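PDB 7A0J: Serine/threonine-protein kinase-like protein ACR4 from Arabidopsis thaliana, which controls formative cell divisions in root meristems in response to the CLE40 peptide and is represented here by its extracellular beta-propeller domain. Local coordinates for residues 226-231 with 254-259; 45-50 with 62-67; 93-98 with 143-148; 180-185 with 192-197; 117-122 with 137-142. One frame throughout, in Å; residues are numbered along the deposited sequence.

Interaction 1. Residues 226-231 with 254-259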
# COMPACT_ATOMS: atom_id res chain seq x y z
N ASP A 226 11.91 11.17 -15.23
CA ASP A 226 10.63 11.47 -15.94
C ASP A 226 9.71 12.28 -15.01
O ASP A 226 9.60 11.92 -13.82
CB ASP A 226 9.94 10.19 -16.42
CG ASP A 226 10.62 9.50 -17.58
OD1 ASP A 226 11.58 10.08 -18.14
OD2 ASP A 226 10.19 8.38 -17.93
N LEU A 227 9.07 13.32 -15.56
CA LEU A 227 8.12 14.21 -14.83
C LEU A 227 6.76 13.52 -14.76
O LEU A 227 6.39 12.79 -15.68
CB LEU A 227 8.02 15.55 -15.56
CG LEU A 227 9.22 16.48 -15.43
CD1 LEU A 227 10.42 15.97 -16.22
CD2 LEU A 227 8.86 17.89 -15.86
N PRO A 228 5.97 13.72 -13.68
CA PRO A 228 4.66 13.09 -13.55
C PRO A 228 3.69 13.54 -14.64
O PRO A 228 3.83 14.63 -15.19
CB PRO A 228 4.14 13.53 -12.17
CG PRO A 228 5.38 14.02 -11.44
CD PRO A 228 6.29 14.56 -12.51
N PRO A 229 2.67 12.71 -15.00
CA PRO A 229 1.73 13.05 -16.06
C PRO A 229 0.74 14.15 -15.65
O PRO A 229 0.41 14.24 -14.48
CB PRO A 229 1.00 11.72 -16.33
CG PRO A 229 1.05 11.01 -14.99
CD PRO A 229 2.38 11.40 -14.39
N LYS A 230 0.29 14.95 -16.63
CA LYS A 230 -0.67 16.08 -16.43
C LYS A 230 -2.11 15.55 -16.48
O LYS A 230 -3.00 16.24 -15.96
CB LYS A 230 -0.45 17.15 -17.51
N GLU A 231 -2.32 14.37 -17.08
CA GLU A 231 -3.66 13.77 -17.32
C GLU A 231 -4.28 13.37 -15.99
O GLU A 231 -3.57 13.01 -15.06
CB GLU A 231 -3.55 12.55 -18.24
CG GLU A 231 -3.06 12.86 -19.64
CD GLU A 231 -1.55 12.96 -19.82
OE1 GLU A 231 -0.82 12.32 -19.03
OE2 GLU A 231 -1.11 13.67 -20.74
N VAL A 254 0.93 4.40 -16.80
CA VAL A 254 2.07 5.33 -17.06
C VAL A 254 2.93 5.36 -15.80
O VAL A 254 2.36 5.43 -14.69
CB VAL A 254 1.58 6.73 -17.47
CG1 VAL A 254 0.61 7.33 -16.46
CG2 VAL A 254 2.74 7.68 -17.72
N CYS A 255 4.26 5.27 -15.96
CA CYS A 255 5.26 5.29 -14.87
C CYS A 255 6.27 6.42 -15.10
O CYS A 255 6.47 6.80 -16.27
CB CYS A 255 5.98 3.95 -14.75
SG CYS A 255 4.86 2.56 -14.43
N TRP A 256 6.86 6.93 -14.02
CA TRP A 256 7.84 8.05 -14.03
C TRP A 256 8.71 7.97 -12.76
O TRP A 256 8.26 7.34 -11.78
CB TRP A 256 7.10 9.39 -14.13
CG TRP A 256 6.25 9.70 -12.93
CD1 TRP A 256 6.62 10.43 -11.84
CD2 TRP A 256 4.90 9.28 -12.70
NE1 TRP A 256 5.58 10.50 -10.95
CE2 TRP A 256 4.51 9.80 -11.44
CE3 TRP A 256 3.97 8.51 -13.42
CZ2 TRP A 256 3.25 9.58 -10.90
CZ3 TRP A 256 2.72 8.30 -12.88
CH2 TRP A 256 2.37 8.82 -11.64
N GLY A 257 9.89 8.59 -12.80
CA GLY A 257 10.81 8.70 -11.65
C GLY A 257 12.26 8.55 -12.06
O GLY A 257 12.57 8.83 -13.24
N PHE A 258 13.12 8.14 -11.12
CA PHE A 258 14.58 7.93 -11.31
C PHE A 258 14.80 6.62 -12.09
O PHE A 258 15.67 6.60 -12.98
N PHE A 259 14.05 5.57 -11.74
CA PHE A 259 14.10 4.23 -12.38
C PHE A 259 13.36 4.28 -13.73
O PHE A 259 13.94 4.84 -14.68

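Interaction 2. Residues 45-50 with 62-67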
# COMPACT_ATOMS: atom_id res chain seq x y z
N HIS A 45 -8.08 -20.13 3.84
CA HIS A 45 -9.44 -20.06 4.45
C HIS A 45 -9.68 -18.74 5.19
O HIS A 45 -10.87 -18.39 5.37
CB HIS A 45 -9.67 -21.28 5.35
CG HIS A 45 -9.44 -22.58 4.67
ND1 HIS A 45 -10.44 -23.25 3.98
CD2 HIS A 45 -8.34 -23.35 4.55
CE1 HIS A 45 -9.97 -24.37 3.48
NE2 HIS A 45 -8.67 -24.45 3.82
N LEU A 46 -8.63 -18.03 5.63
CA LEU A 46 -8.77 -16.71 6.32
C LEU A 46 -9.21 -15.66 5.30
O LEU A 46 -8.58 -15.57 4.23
CB LEU A 46 -7.45 -16.31 6.98
CG LEU A 46 -7.01 -17.13 8.19
CD1 LEU A 46 -5.74 -16.55 8.79
CD2 LEU A 46 -8.10 -17.20 9.24
N GLN A 47 -10.25 -14.89 5.62
CA GLN A 47 -10.81 -13.82 4.75
C GLN A 47 -10.17 -12.48 5.14
O GLN A 47 -9.91 -12.27 6.34
CB GLN A 47 -12.33 -13.79 4.86
CG GLN A 47 -12.99 -15.04 4.29
CD GLN A 47 -14.43 -15.18 4.71
OE1 GLN A 47 -15.34 -15.13 3.88
NE2 GLN A 47 -14.65 -15.35 6.00
N PHE A 48 -9.92 -11.63 4.14
CA PHE A 48 -9.26 -10.31 4.27
C PHE A 48 -10.10 -9.25 3.55
O PHE A 48 -10.76 -9.58 2.54
CB PHE A 48 -7.84 -10.35 3.71
CG PHE A 48 -6.92 -11.30 4.43
CD1 PHE A 48 -6.82 -12.63 4.05
CD2 PHE A 48 -6.15 -10.87 5.50
CE1 PHE A 48 -5.97 -13.50 4.71
CE2 PHE A 48 -5.29 -11.74 6.16
CZ PHE A 48 -5.21 -13.05 5.77
N ILE A 49 -10.05 -8.01 4.04
CA ILE A 49 -10.73 -6.83 3.41
C ILE A 49 -9.68 -5.93 2.75
O ILE A 49 -10.08 -5.04 1.99
CB ILE A 49 -11.62 -6.08 4.43
CG1 ILE A 49 -10.87 -5.67 5.70
CG2 ILE A 49 -12.85 -6.92 4.75
CD1 ILE A 49 -11.76 -5.04 6.75
N GLY A 50 -8.39 -6.18 2.99
CA GLY A 50 -7.28 -5.42 2.39
C GLY A 50 -5.94 -6.12 2.55
O GLY A 50 -5.81 -6.93 3.49
N LEU A 62 -7.73 -8.75 8.55
CA LEU A 62 -8.68 -9.88 8.69
C LEU A 62 -10.11 -9.34 8.71
O LEU A 62 -10.36 -8.36 9.42
CB LEU A 62 -8.36 -10.66 9.97
CG LEU A 62 -7.09 -11.51 9.94
CD1 LEU A 62 -6.72 -11.98 11.34
CD2 LEU A 62 -7.26 -12.70 9.01
N MET A 63 -11.01 -9.99 7.96
CA MET A 63 -12.41 -9.53 7.75
C MET A 63 -13.22 -9.66 9.05
O MET A 63 -14.05 -8.77 9.31
CB MET A 63 -13.09 -10.36 6.65
CG MET A 63 -14.45 -9.82 6.24
SD MET A 63 -15.14 -10.75 4.85
CE MET A 63 -15.69 -12.23 5.69
N LEU A 64 -12.98 -10.71 9.84
CA LEU A 64 -13.79 -11.04 11.05
C LEU A 64 -13.23 -10.31 12.28
O LEU A 64 -14.00 -9.58 12.92
CB LEU A 64 -13.81 -12.56 11.25
CG LEU A 64 -14.42 -13.36 10.10
CD1 LEU A 64 -14.37 -14.86 10.40
CD2 LEU A 64 -15.84 -12.92 9.81
N SER A 65 -11.95 -10.51 12.59
CA SER A 65 -11.29 -9.99 13.82
C SER A 65 -10.84 -8.53 13.65
O SER A 65 -10.65 -7.86 14.67
CB SER A 65 -10.12 -10.87 14.21
OG SER A 65 -9.06 -10.74 13.28
N HIS A 66 -10.68 -8.07 12.40
CA HIS A 66 -10.24 -6.70 12.04
C HIS A 66 -8.84 -6.43 12.62
O HIS A 66 -8.57 -5.28 13.01
CB HIS A 66 -11.27 -5.65 12.49
CG HIS A 66 -12.60 -5.78 11.81
ND1 HIS A 66 -13.79 -5.65 12.48
CD2 HIS A 66 -12.91 -6.03 10.52
CE1 HIS A 66 -14.79 -5.81 11.64
NE2 HIS A 66 -14.28 -6.04 10.43
N GLN A 67 -7.99 -7.46 12.68
CA GLN A 67 -6.59 -7.37 13.17
C GLN A 67 -5.64 -7.58 11.99
O GLN A 67 -5.97 -8.29 11.05
CB GLN A 67 -6.34 -8.40 14.27
CG GLN A 67 -7.17 -8.16 15.52
CD GLN A 67 -6.74 -9.01 16.69
OE1 GLN A 67 -6.26 -10.13 16.54
NE2 GLN A 67 -6.93 -8.48 17.89
O HOH W 1 -11.17 -13.23 8.72

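Interaction 3. Residues 93-98 with 143-148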
# COMPACT_ATOMS: atom_id res chain seq x y z
N GLU A 93 -7.50 0.08 8.80
CA GLU A 93 -6.51 0.00 7.70
C GLU A 93 -5.18 -0.56 8.21
O GLU A 93 -4.92 -0.46 9.43
CB GLU A 93 -6.25 1.39 7.09
CG GLU A 93 -7.50 2.05 6.54
CD GLU A 93 -7.24 3.38 5.85
OE1 GLU A 93 -6.11 3.58 5.34
OE2 GLU A 93 -8.15 4.22 5.83
N VAL A 94 -4.39 -1.12 7.30
CA VAL A 94 -2.97 -1.53 7.53
C VAL A 94 -2.15 -1.04 6.33
O VAL A 94 -2.66 -1.12 5.20
CB VAL A 94 -2.83 -3.05 7.74
CG1 VAL A 94 -3.46 -3.49 9.06
CG2 VAL A 94 -3.40 -3.86 6.59
N SER A 95 -0.94 -0.54 6.58
CA SER A 95 0.05 -0.14 5.55
C SER A 95 1.43 -0.69 5.93
O SER A 95 1.86 -0.43 7.07
CB SER A 95 0.07 1.35 5.36
OG SER A 95 0.43 2.00 6.57
N ALA A 96 2.06 -1.42 5.02
CA ALA A 96 3.37 -2.08 5.21
C ALA A 96 4.44 -1.32 4.42
O ALA A 96 4.27 -1.15 3.20
CB ALA A 96 3.29 -3.52 4.77
N GLY A 97 5.49 -0.86 5.11
CA GLY A 97 6.73 -0.35 4.49
C GLY A 97 7.67 -1.49 4.15
O GLY A 97 7.17 -2.61 3.92
N ASP A 98 8.97 -1.24 4.13
CA ASP A 98 10.01 -2.27 3.87
C ASP A 98 10.09 -3.21 5.08
O ASP A 98 9.97 -4.43 4.89
CB ASP A 98 11.37 -1.63 3.57
CG ASP A 98 11.42 -0.86 2.26
OD1 ASP A 98 10.51 -1.05 1.43
OD2 ASP A 98 12.37 -0.08 2.08
N LEU A 143 -3.99 5.34 5.10
CA LEU A 143 -2.60 5.02 5.51
C LEU A 143 -1.80 4.58 4.27
O LEU A 143 -2.36 3.84 3.44
CB LEU A 143 -2.60 3.92 6.57
CG LEU A 143 -2.45 4.38 8.02
CD1 LEU A 143 -3.54 5.37 8.41
CD2 LEU A 143 -2.45 3.19 8.97
N SER A 144 -0.55 5.04 4.16
CA SER A 144 0.39 4.66 3.07
C SER A 144 1.82 4.69 3.62
O SER A 144 2.21 5.71 4.22
CB SER A 144 0.24 5.56 1.87
OG SER A 144 0.61 4.88 0.68
N ALA A 145 2.56 3.59 3.43
CA ALA A 145 3.88 3.34 4.05
C ALA A 145 5.01 3.60 3.04
O ALA A 145 4.91 3.10 1.90
CB ALA A 145 3.93 1.92 4.57
N GLY A 146 6.03 4.35 3.46
CA GLY A 146 7.32 4.47 2.77
C GLY A 146 8.35 3.54 3.38
O GLY A 146 7.96 2.70 4.21
N SER A 147 9.63 3.68 2.99
CA SER A 147 10.76 2.85 3.49
C SER A 147 11.03 3.17 4.97
O SER A 147 11.19 2.22 5.75
CB SER A 147 12.00 3.04 2.66
OG SER A 147 11.81 2.52 1.35
N GLU A 148 11.08 4.46 5.33
CA GLU A 148 11.48 4.94 6.68
C GLU A 148 10.46 5.96 7.22
O GLU A 148 10.84 6.74 8.11
CB GLU A 148 12.88 5.55 6.62
CG GLU A 148 13.92 4.64 5.99
CD GLU A 148 15.33 5.20 5.96
OE1 GLU A 148 15.73 5.86 6.94
OE2 GLU A 148 16.03 4.97 4.95
O HOH W 2 -4.58 2.32 3.49

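Interaction 4. Residues 180-185 with 192-197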
# COMPACT_ATOMS: atom_id res chain seq x y z
N LYS A 180 -5.27 19.58 -1.15
CA LYS A 180 -6.35 18.61 -0.85
C LYS A 180 -6.18 17.38 -1.74
O LYS A 180 -6.05 17.56 -2.97
CB LYS A 180 -7.72 19.27 -1.07
CG LYS A 180 -7.97 20.53 -0.26
CD LYS A 180 -8.13 20.28 1.23
CE LYS A 180 -8.12 21.54 2.07
NZ LYS A 180 -6.80 21.76 2.71
N PHE A 181 -6.18 16.19 -1.14
CA PHE A 181 -5.94 14.88 -1.81
C PHE A 181 -7.14 13.96 -1.58
O PHE A 181 -7.71 13.97 -0.47
CB PHE A 181 -4.65 14.26 -1.27
CG PHE A 181 -3.40 15.02 -1.64
CD1 PHE A 181 -2.93 15.03 -2.94
CD2 PHE A 181 -2.72 15.77 -0.69
CE1 PHE A 181 -1.79 15.74 -3.28
CE2 PHE A 181 -1.59 16.49 -1.03
CZ PHE A 181 -1.12 16.47 -2.32
N GLN A 182 -7.52 13.19 -2.61
CA GLN A 182 -8.56 12.13 -2.53
C GLN A 182 -7.88 10.76 -2.40
O GLN A 182 -8.54 9.83 -1.89
CB GLN A 182 -9.51 12.19 -3.74
CG GLN A 182 -8.85 11.97 -5.09
CD GLN A 182 -9.82 12.18 -6.22
OE1 GLN A 182 -9.68 13.09 -7.04
NE2 GLN A 182 -10.85 11.34 -6.27
N LYS A 183 -6.62 10.64 -2.84
CA LYS A 183 -5.80 9.40 -2.71
C LYS A 183 -4.32 9.78 -2.57
O LYS A 183 -3.91 10.81 -3.16
CB LYS A 183 -6.02 8.49 -3.92
CG LYS A 183 -7.44 7.95 -4.06
CD LYS A 183 -7.58 6.85 -5.09
CE LYS A 183 -8.99 6.29 -5.15
NZ LYS A 183 -9.17 5.40 -6.32
N ILE A 184 -3.56 9.00 -1.80
CA ILE A 184 -2.07 9.09 -1.71
C ILE A 184 -1.47 7.69 -1.88
O ILE A 184 -2.16 6.70 -1.58
CB ILE A 184 -1.61 9.75 -0.39
CG1 ILE A 184 -2.16 9.02 0.85
CG2 ILE A 184 -1.97 11.23 -0.37
CD1 ILE A 184 -1.36 9.26 2.10
N ALA A 185 -0.23 7.64 -2.38
CA ALA A 185 0.58 6.41 -2.52
C ALA A 185 2.04 6.73 -2.16
O ALA A 185 2.73 7.36 -2.98
CB ALA A 185 0.46 5.86 -3.92
N CYS A 192 3.26 10.28 -3.80
CA CYS A 192 2.41 10.85 -4.88
C CYS A 192 0.96 10.88 -4.38
O CYS A 192 0.53 9.89 -3.77
CB CYS A 192 2.52 10.07 -6.18
SG CYS A 192 4.14 10.23 -6.98
N GLY A 193 0.26 11.99 -4.62
CA GLY A 193 -1.14 12.19 -4.23
C GLY A 193 -1.97 12.65 -5.41
O GLY A 193 -1.51 13.54 -6.15
N ILE A 194 -3.14 12.04 -5.61
CA ILE A 194 -4.17 12.51 -6.58
C ILE A 194 -4.96 13.63 -5.90
O ILE A 194 -5.64 13.33 -4.89
CB ILE A 194 -5.06 11.34 -7.06
CG1 ILE A 194 -4.23 10.24 -7.71
CG2 ILE A 194 -6.16 11.84 -7.98
CD1 ILE A 194 -5.01 8.98 -8.03
N LEU A 195 -4.83 14.86 -6.39
CA LEU A 195 -5.51 16.06 -5.83
C LEU A 195 -7.03 15.83 -5.86
O LEU A 195 -7.51 15.17 -6.80
CB LEU A 195 -5.13 17.30 -6.64
CG LEU A 195 -3.70 17.80 -6.47
CD1 LEU A 195 -3.34 18.80 -7.55
CD2 LEU A 195 -3.49 18.41 -5.09
N ASP A 196 -7.74 16.35 -4.86
CA ASP A 196 -9.22 16.30 -4.77
C ASP A 196 -9.81 17.10 -5.94
O ASP A 196 -9.17 18.08 -6.36
CB ASP A 196 -9.72 16.83 -3.42
CG ASP A 196 -11.17 16.50 -3.11
OD1 ASP A 196 -11.59 15.37 -3.42
OD2 ASP A 196 -11.87 17.38 -2.58
N GLY A 197 -10.97 16.68 -6.45
CA GLY A 197 -11.72 17.38 -7.51
C GLY A 197 -11.75 16.59 -8.81
O GLY A 197 -11.10 15.53 -8.88

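Interaction 5. Residues 117-122 with 137-142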
# COMPACT_ATOMS: atom_id res chain seq x y z
N ILE A 117 -17.46 4.55 10.85
CA ILE A 117 -16.09 4.58 11.43
C ILE A 117 -15.06 4.32 10.32
O ILE A 117 -14.68 3.15 10.13
CB ILE A 117 -15.96 3.55 12.58
N ILE A 118 -14.67 5.38 9.61
CA ILE A 118 -13.68 5.34 8.48
C ILE A 118 -12.35 5.97 8.94
O ILE A 118 -11.32 5.68 8.31
CB ILE A 118 -14.25 6.05 7.23
CG1 ILE A 118 -15.50 5.33 6.71
CG2 ILE A 118 -13.20 6.21 6.15
CD1 ILE A 118 -16.37 6.18 5.80
N SER A 119 -12.37 6.79 10.00
CA SER A 119 -11.20 7.57 10.48
C SER A 119 -10.85 7.19 11.93
O SER A 119 -11.65 6.50 12.58
CB SER A 119 -11.46 9.05 10.36
OG SER A 119 -12.46 9.47 11.28
N SER A 120 -9.67 7.63 12.38
CA SER A 120 -9.16 7.47 13.77
C SER A 120 -7.93 8.36 13.98
O SER A 120 -7.31 8.77 12.98
CB SER A 120 -8.83 6.03 14.07
OG SER A 120 -8.22 5.90 15.35
N SER A 121 -7.62 8.65 15.25
CA SER A 121 -6.44 9.44 15.70
C SER A 121 -5.40 8.51 16.36
O SER A 121 -4.37 9.03 16.84
CB SER A 121 -6.89 10.54 16.63
OG SER A 121 -6.62 10.20 17.99
N LEU A 122 -5.66 7.20 16.35
CA LEU A 122 -4.82 6.16 17.01
C LEU A 122 -4.17 5.28 15.94
O LEU A 122 -4.92 4.61 15.19
CB LEU A 122 -5.72 5.33 17.94
CG LEU A 122 -6.59 6.12 18.92
CD1 LEU A 122 -7.58 5.20 19.61
CD2 LEU A 122 -5.73 6.86 19.93
N ASP A 137 -3.71 14.36 16.88
CA ASP A 137 -4.74 15.36 17.28
C ASP A 137 -5.76 15.56 16.15
O ASP A 137 -6.58 16.48 16.27
CB ASP A 137 -4.08 16.68 17.68
CG ASP A 137 -3.16 17.29 16.63
OD1 ASP A 137 -3.22 16.84 15.47
OD2 ASP A 137 -2.39 18.20 16.99
N LYS A 138 -5.71 14.72 15.10
CA LYS A 138 -6.62 14.78 13.93
C LYS A 138 -7.17 13.38 13.62
O LYS A 138 -6.48 12.38 13.96
CB LYS A 138 -5.89 15.30 12.69
CG LYS A 138 -5.51 16.78 12.72
CD LYS A 138 -5.02 17.31 11.38
CE LYS A 138 -3.83 16.55 10.82
NZ LYS A 138 -2.69 16.54 11.76
N GLN A 139 -8.34 13.31 12.99
CA GLN A 139 -8.91 12.08 12.39
C GLN A 139 -8.16 11.79 11.08
O GLN A 139 -8.07 12.71 10.25
CB GLN A 139 -10.41 12.24 12.16
CG GLN A 139 -11.22 12.37 13.45
CD GLN A 139 -11.19 11.11 14.28
OE1 GLN A 139 -11.35 10.00 13.76
NE2 GLN A 139 -10.99 11.27 15.57
N LEU A 140 -7.63 10.57 10.93
CA LEU A 140 -6.80 10.16 9.76
C LEU A 140 -7.45 8.96 9.06
O LEU A 140 -8.14 8.17 9.73
CB LEU A 140 -5.39 9.79 10.25
CG LEU A 140 -4.62 10.90 10.95
CD1 LEU A 140 -3.34 10.35 11.56
CD2 LEU A 140 -4.31 12.05 10.01
N HIS A 141 -7.21 8.84 7.75
CA HIS A 141 -7.53 7.64 6.92
C HIS A 141 -6.50 7.53 5.79
O HIS A 141 -5.59 8.38 5.74
CB HIS A 141 -8.98 7.72 6.40
CG HIS A 141 -9.23 8.84 5.46
ND1 HIS A 141 -9.19 8.69 4.09
CD2 HIS A 141 -9.53 10.14 5.68
CE1 HIS A 141 -9.45 9.84 3.51
NE2 HIS A 141 -9.67 10.75 4.46
N SER A 142 -6.65 6.53 4.92
CA SER A 142 -5.79 6.29 3.73
C SER A 142 -4.32 6.21 4.14
O SER A 142 -3.50 6.95 3.56
CB SER A 142 -6.03 7.35 2.69
OG SER A 142 -7.41 7.41 2.33

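Interaction 1. Residues 226-231 with 254-259
P228 and P229 are two bumps laid over one face of the W256 indole. The CA of P228 stands 3.6 Å from the centroid of the five-membered ring, 5° off its normal, while CD of P229 lies 3.5 Å from the centroid of the six-membered ring; both are CH-pi contacts. CB and CG of P228 each lie 3.6 Å from NE1 of W256. On the far side CG of P229 fits against CG1 of V254 at 4.0 Å, so the second proline sits in the notch between indole and valine. CG of W256 lies between the backbone N and the carbonyl carbon (chi1 66°), within 3.8 Å of CA of P228. Beyond the ring, CB of D226 meets CB of W256 at 3.7 Å, and the N of D226 donates to O of G257 at 3.1 Å, holding the loop to the end of strand 253-257. An alanine in place of W256 would probably leave both prolines without their platform and open a gap beneath them. The prolines also touch V202 of strand 202-206, while strand 253-257, outermost in the sixth-repeat sheet of the propeller, packs the covered indole on A243 and C204.

Interaction 2. Residues 45-50 with 62-67
F48 and L62 form an antiparallel, non-hydrogen-bonded pair where the hairpin of strands 48-53 and 57-62, in the second repeat of the propeller, opens into a loop. Their side chains lie side by side and point the same way, CD2 of L62 touching CE2 of F48 at 3.6 Å; the same methyl also meets CD1 of L46 at 4.1 Å. Beside this pair the O of Q47 takes the amide N of M63 at 3.0 Å, nearly straight (167° at the hydrogen) but from above the carbonyl plane. A water donates to that same oxygen and accepts from the N of L64, so the turn after L62 is tied to Q47 twice. M63 leaves the backbone with CG anti to N (chi1 -171°), which sets CG 3.6 Å from CG2 of I49, the two side chains meeting at about a right angle. A bend at chi3 (76°) then places CE against the Q47 side chain, 3.8 Å from its CB. In the next shell, F48 meets the ring of W71 and also packs on Y69, as do L46 and L62. The loop closes on itself through L62 N and Q67 O, 3.1 Å apart. H66, whose ND1 is hydrogen-bonded to E90, offers CD2 to CD1 of I49 at 4.1 Å and has the O of L64 3.9 Å above the centre of its ring.

Interaction 3. Residues 93-98 with 143-148
OE1 of E93 is gripped twice: the amide N of L143 donates to it at 2.8 Å on the syn side of the carboxylate, and a water donates at 2.7 Å. That water also donates to O of L143, 2.7 Å away, and OE2 takes the N of S142, so one carboxylate holds two successive amides. From here strands 93-96 and 143-145 run side by side, 13° apart in direction, as inner strands of adjacent blades near the middle of the propeller. S95 sets OG 3.6 Å from CB of L143 and bonds to N150. Further along, CB of A145 presses on the backbone, 3.2 Å from N of G97. At G97 a CB would collide with O of G146, so the absence of a side chain lets the chains come this close. The contact ends in a second polar grip: OG of S147 donates to OD2 of D98 at 2.8 Å, from above the carboxylate plane, while OD1 of D98 binds the hydroxyl of Y11. The two blades are thus joined through carboxylates at both ends of a buried seam rather than by a shared ladder. With several donors each, and with K240 at long range from D98, both acids are likely to remain ionised.

Interaction 4. Residues 180-185 with 192-197
F181 lies against G193 and L195 of the neighbouring strand and can be followed atom by atom. Its CB passes 3.9 Å from O of I194. CG lies anti to the carbonyl carbon (chi1 -67°); from there the ring runs alongside the neighbouring strand, with O of I194 at its edge. CD1 reaches C of G193 at 3.6 Å, CE1 meets CD2 of L195 at 3.6 Å, and CZ ends near that same methyl. A side chain at G193 would run into CD1, so the glycine makes this ring position possible. The ring also meets that of W205. Next along the chain, the N of Q182 donates to O of I194 at 3.0 Å, nearly along the C=O axis, and CG of Q182 covers that oxygen at 3.5 Å, with its CD near O of L195. CB of Q182 lies 3.8 Å from OD1 of D196. An alanine in place of Q182 would probably uncover the carbonyls of I194 and L195, which its CG and CD now shield. K183 answers with its own O, which takes the N of I194 at 2.8 Å. Two further bonds link A185 and C192 in both directions, and D196 N donates to O of K180 at 2.8 Å, beyond the irregular stretch. C192 is joined to C204 by a disulfide, and I184 packs on L153 of strand 150-154. Because Q182 and K183 both face I194, the register slips by one residue: a classic beta bulge in an antiparallel hairpin, here within the fifth-repeat blade of the propeller.

Interaction 5. Residues 117-122 with 137-142
S120 and L140 make an antiparallel, hydrogen-bonded beta bridge between two successive blades of the propeller. The N of L140 donates to O of S120 at 2.7 Å, and the N of S120 returns a bond to O of L140 at 3.1 Å. The same L140 oxygen receives a CA-H contact from S119, whose CA lies 3.2 Å away. S119 holds its OG between the backbone N and the carbonyl carbon (chi1 69°), from where it donates to OE1 of Q139 at 2.8 Å, in the carbonyl plane and on a lone pair. Q139 brings its amide back to this hydroxyl by bending at chi2 (-66°) instead of extending. The bridge ties strand 120-127, third across the sheet that begins with strand 91-96, to strand 139-145, which enters the next blade after the intervening strand 132-136. Where the first of these strands turns a corner at S121, OG of S120 accepts the N of L122 at 3.0 Å, an ST turn, and also bonds to O of R105. CB of S121 sits 3.3 Å from O of K138, an oxygen buried here with no hydrogen-bond partner in the model; the OG of S121 goes to O of F136. K138 makes a cation-pi contact with F161. At the other end, CB of H141 rests 3.6 Å from O of I118, while the ring's ND1 shares a hydrogen bond with OG of S142.

In the fold
The five contacts sit around one extracellular propeller, and four of them connect. Interactions 3 and 5 share strand 139-145 and meet at the E93 carboxylate, which reaches S142 as well as L143. Interaction 4 touches both: OG of S144 packs 3.5 Å from CA of A185, and CD1 of I184 lies 3.5 Å from O of S142. It also reaches interaction 1, CZ2 of W256 being 4.1 Å from SG of C192. Interaction 2 touches none of them, though its nearest atoms come within about 5 Å of interaction 3; its centre is about 35 Å from that of interaction 1. Interaction 3 lies deepest, about 6 Å from the chain's centre. Bound 1,2-ethanediol, probably from crystallisation, lies near interactions 1, 2 and 4.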